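Local coordinates for capsule biosynthesis protein CapD proenzyme (Bacillus anthracis, PDB 3G9K) that cleaves the poly-gamma-D-glutamate capsule of the bacterium and transfers the fragments to meso-diaminopimelic acid side chains of the peptidoglycan, at residues G226-G230 against L249-E253. Numbering follows the deposited sequence.
Sequences GNYMG and LKLAE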
ATOM      1  N   GLY A 226      -0.635   9.268 -17.521  1.00 27.20           N
ATOM      2  CA  GLY A 226      -1.583  10.286 -17.907  1.00 27.19           C
ATOM      3  C   GLY A 226      -1.054  11.633 -17.444  1.00 26.59           C
ATOM      4  O   GLY A 226       0.137  11.802 -17.152  1.00 26.86           O
ATOM      5  N   ASN A 227      -1.943  12.609 -17.448  1.00 27.69           N
ATOM      6  CA  ASN A 227      -1.656  13.950 -16.987  1.00 27.09           C
ATOM      7  C   ASN A 227      -2.803  14.413 -16.087  1.00 26.93           C
ATOM      8  O   ASN A 227      -3.973  14.020 -16.280  1.00 25.44           O
ATOM      9  CB  ASN A 227      -1.473  14.886 -18.183  1.00 28.00           C
ATOM     10  CG  ASN A 227      -2.740  15.058 -18.993  1.00 28.43           C
ATOM     11  OD1 ASN A 227      -3.687  15.690 -18.548  1.00 29.91           O
ATOM     12  ND2 ASN A 227      -2.753  14.507 -20.188  1.00 28.77           N
ATOM     13  N   TYR A 228      -2.465  15.246 -15.103  1.00 25.85           N
ATOM     14  CA  TYR A 228      -3.469  15.800 -14.213  1.00 26.32           C
ATOM     15  C   TYR A 228      -2.915  17.052 -13.580  1.00 26.98           C
ATOM     16  O   TYR A 228      -1.848  17.015 -12.976  1.00 26.29           O
ATOM     17  CB  TYR A 228      -3.877  14.758 -13.175  1.00 25.98           C
ATOM     18  CG  TYR A 228      -4.504  15.285 -11.933  1.00 24.94           C
ATOM     19  CD1 TYR A 228      -5.782  15.831 -11.938  1.00 24.09           C
ATOM     20  CD2 TYR A 228      -3.820  15.215 -10.715  1.00 25.50           C
ATOM     21  CE1 TYR A 228      -6.359  16.329 -10.737  1.00 25.89           C
ATOM     22  CE2 TYR A 228      -4.383  15.691  -9.539  1.00 23.79           C
ATOM     23  CZ  TYR A 228      -5.644  16.261  -9.558  1.00 24.95           C
ATOM     24  OH  TYR A 228      -6.182  16.722  -8.375  1.00 24.71           O
HETATM   25  N   MSE A 229      -3.619  18.168 -13.743  1.00 33.24           N
HETATM   26  CA  MSE A 229      -3.213  19.457 -13.167  1.00 33.50           C
HETATM   27  C   MSE A 229      -1.783  19.863 -13.538  1.00 33.50           C
HETATM   28  O   MSE A 229      -1.051  20.448 -12.725  1.00 34.30           O
HETATM   29  CB  MSE A 229      -3.402  19.441 -11.643  1.00 33.74           C
HETATM   30  CG  MSE A 229      -4.848  19.426 -11.223  1.00 34.16           C
HETATM   31 SE   MSE A 229      -5.697  21.158 -11.538  1.00 37.80          SE
HETATM   32  CE  MSE A 229      -4.881  22.174 -10.083  1.00 36.11           C
ATOM     33  N   GLY A 230      -1.386  19.542 -14.778  1.00 27.18           N
ATOM     34  CA  GLY A 230      -0.056  19.873 -15.251  1.00 26.88           C
ATOM     35  C   GLY A 230       1.041  18.943 -14.772  1.00 27.29           C
ATOM     36  O   GLY A 230       2.237  19.183 -15.037  1.00 28.42           O
ATOM     37  N   LEU A 249      -9.323  11.666 -10.454  1.00 23.60           N
ATOM     38  CA  LEU A 249      -8.580  12.917 -10.357  1.00 24.64           C
ATOM     39  C   LEU A 249      -8.933  13.835 -11.532  1.00 25.62           C
ATOM     40  O   LEU A 249      -9.174  15.016 -11.330  1.00 25.49           O
ATOM     41  CB  LEU A 249      -7.070  12.671 -10.333  1.00 24.50           C
ATOM     42  CG  LEU A 249      -6.481  11.989  -9.076  1.00 23.97           C
ATOM     43  CD1 LEU A 249      -5.035  11.594  -9.346  1.00 23.29           C
ATOM     44  CD2 LEU A 249      -6.575  12.888  -7.803  1.00 22.44           C
ATOM     45  N   LYS A 250      -8.932  13.276 -12.747  1.00 26.19           N
ATOM     46  CA  LYS A 250      -9.206  14.054 -13.957  1.00 27.10           C
ATOM     47  C   LYS A 250     -10.665  14.536 -14.004  1.00 27.69           C
ATOM     48  O   LYS A 250     -10.917  15.707 -14.315  1.00 27.41           O
ATOM     49  CB  LYS A 250      -8.823  13.270 -15.198  1.00 27.89           C
ATOM     50  CG  LYS A 250      -7.328  13.090 -15.363  1.00 26.86           C
ATOM     51  CD  LYS A 250      -7.007  12.366 -16.649  1.00 27.81           C
ATOM     52  CE  LYS A 250      -7.142  13.304 -17.860  1.00 28.66           C
ATOM     53  NZ  LYS A 250      -6.010  14.266 -18.012  1.00 29.20           N
ATOM     54  N   LEU A 251     -11.605  13.656 -13.671  1.00 27.84           N
ATOM     55  CA  LEU A 251     -12.998  14.050 -13.433  1.00 28.32           C
ATOM     56  C   LEU A 251     -13.164  15.191 -12.407  1.00 28.49           C
ATOM     57  O   LEU A 251     -13.945  16.118 -12.635  1.00 27.87           O
ATOM     58  CB  LEU A 251     -13.832  12.830 -13.023  1.00 28.85           C
ATOM     59  CG  LEU A 251     -14.220  11.865 -14.169  1.00 29.62           C
ATOM     60  CD1 LEU A 251     -14.695  10.490 -13.663  1.00 30.09           C
ATOM     61  CD2 LEU A 251     -15.306  12.539 -15.039  1.00 31.91           C
ATOM     62  N   ALA A 252     -12.450  15.131 -11.269  1.00 28.16           N
ATOM     63  CA  ALA A 252     -12.546  16.175 -10.245  1.00 28.75           C
ATOM     64  C   ALA A 252     -11.960  17.507 -10.721  1.00 29.17           C
ATOM     65  O   ALA A 252     -12.497  18.571 -10.418  1.00 29.28           O
ATOM     66  CB  ALA A 252     -11.876  15.705  -8.935  1.00 27.52           C
ATOM     67  N   GLU A 253     -10.857  17.444 -11.471  1.00 30.31           N
ATOM     68  CA  GLU A 253     -10.293  18.620 -12.126  1.00 31.36           C
ATOM     69  C   GLU A 253     -11.311  19.283 -13.080  1.00 32.02           C
ATOM     70  O   GLU A 253     -11.563  20.489 -12.996  1.00 32.38           O
ATOM     71  CB  GLU A 253      -9.045  18.237 -12.921  1.00 31.06           C
ATOM     72  CG  GLU A 253      -8.486  19.367 -13.777  1.00 31.22           C
ATOM     73  CD  GLU A 253      -7.109  19.092 -14.326  1.00 32.67           C
ATOM     74  OE1 GLU A 253      -6.699  17.895 -14.405  1.00 34.25           O
ATOM     75  OE2 GLU A 253      -6.448  20.087 -14.699  1.00 31.78           O
TER
HETATM   76  O   HOH W   1      -4.399  11.876 -18.863  1.00 37.90           O
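In this larger-chain part of an Ntn-hydrolase of the gamma-glutamyltransferase family, strand 219-228 ends in a beta hairpin with strand 231-235, and helix 242-254 packs beside that end, the axes of residues 226-228 and 249-253 approaching to 9.0 Å at 36°. Gly226 stays in the sheet through backbone hydrogen bonds with Val233. At Asn227, Lys250 NZ, salt-bridged to Asp302, donates to Asn227 O at 2.7 Å, and a water accepts from both Asn227 N (2.9 Å) and Lys250 NZ (3.0 Å). Tyr228, which has more surface covered across the contact than any other residue, lays one ring face on Leu249, whose CB stands 3.7 Å from the ring centroid and 10° off its normal, a CH-pi contact. Tyr228 OH is hydrogen-bonded to Thr94 OG1 of the other CapD chain, whose Leu90 also packs on Leu249, so this corner lies at the boundary between chains. Met229, a selenomethionine, and Gly230 are the central residues of the type I' turn that closes the hairpin, both left-handed (phi 54° and 79°). Glu253 reaches this turn: Met229 N donates to Glu253 OE1 at 3.2 Å, while Met229 SE lies 3.4 Å from Glu253 OE2.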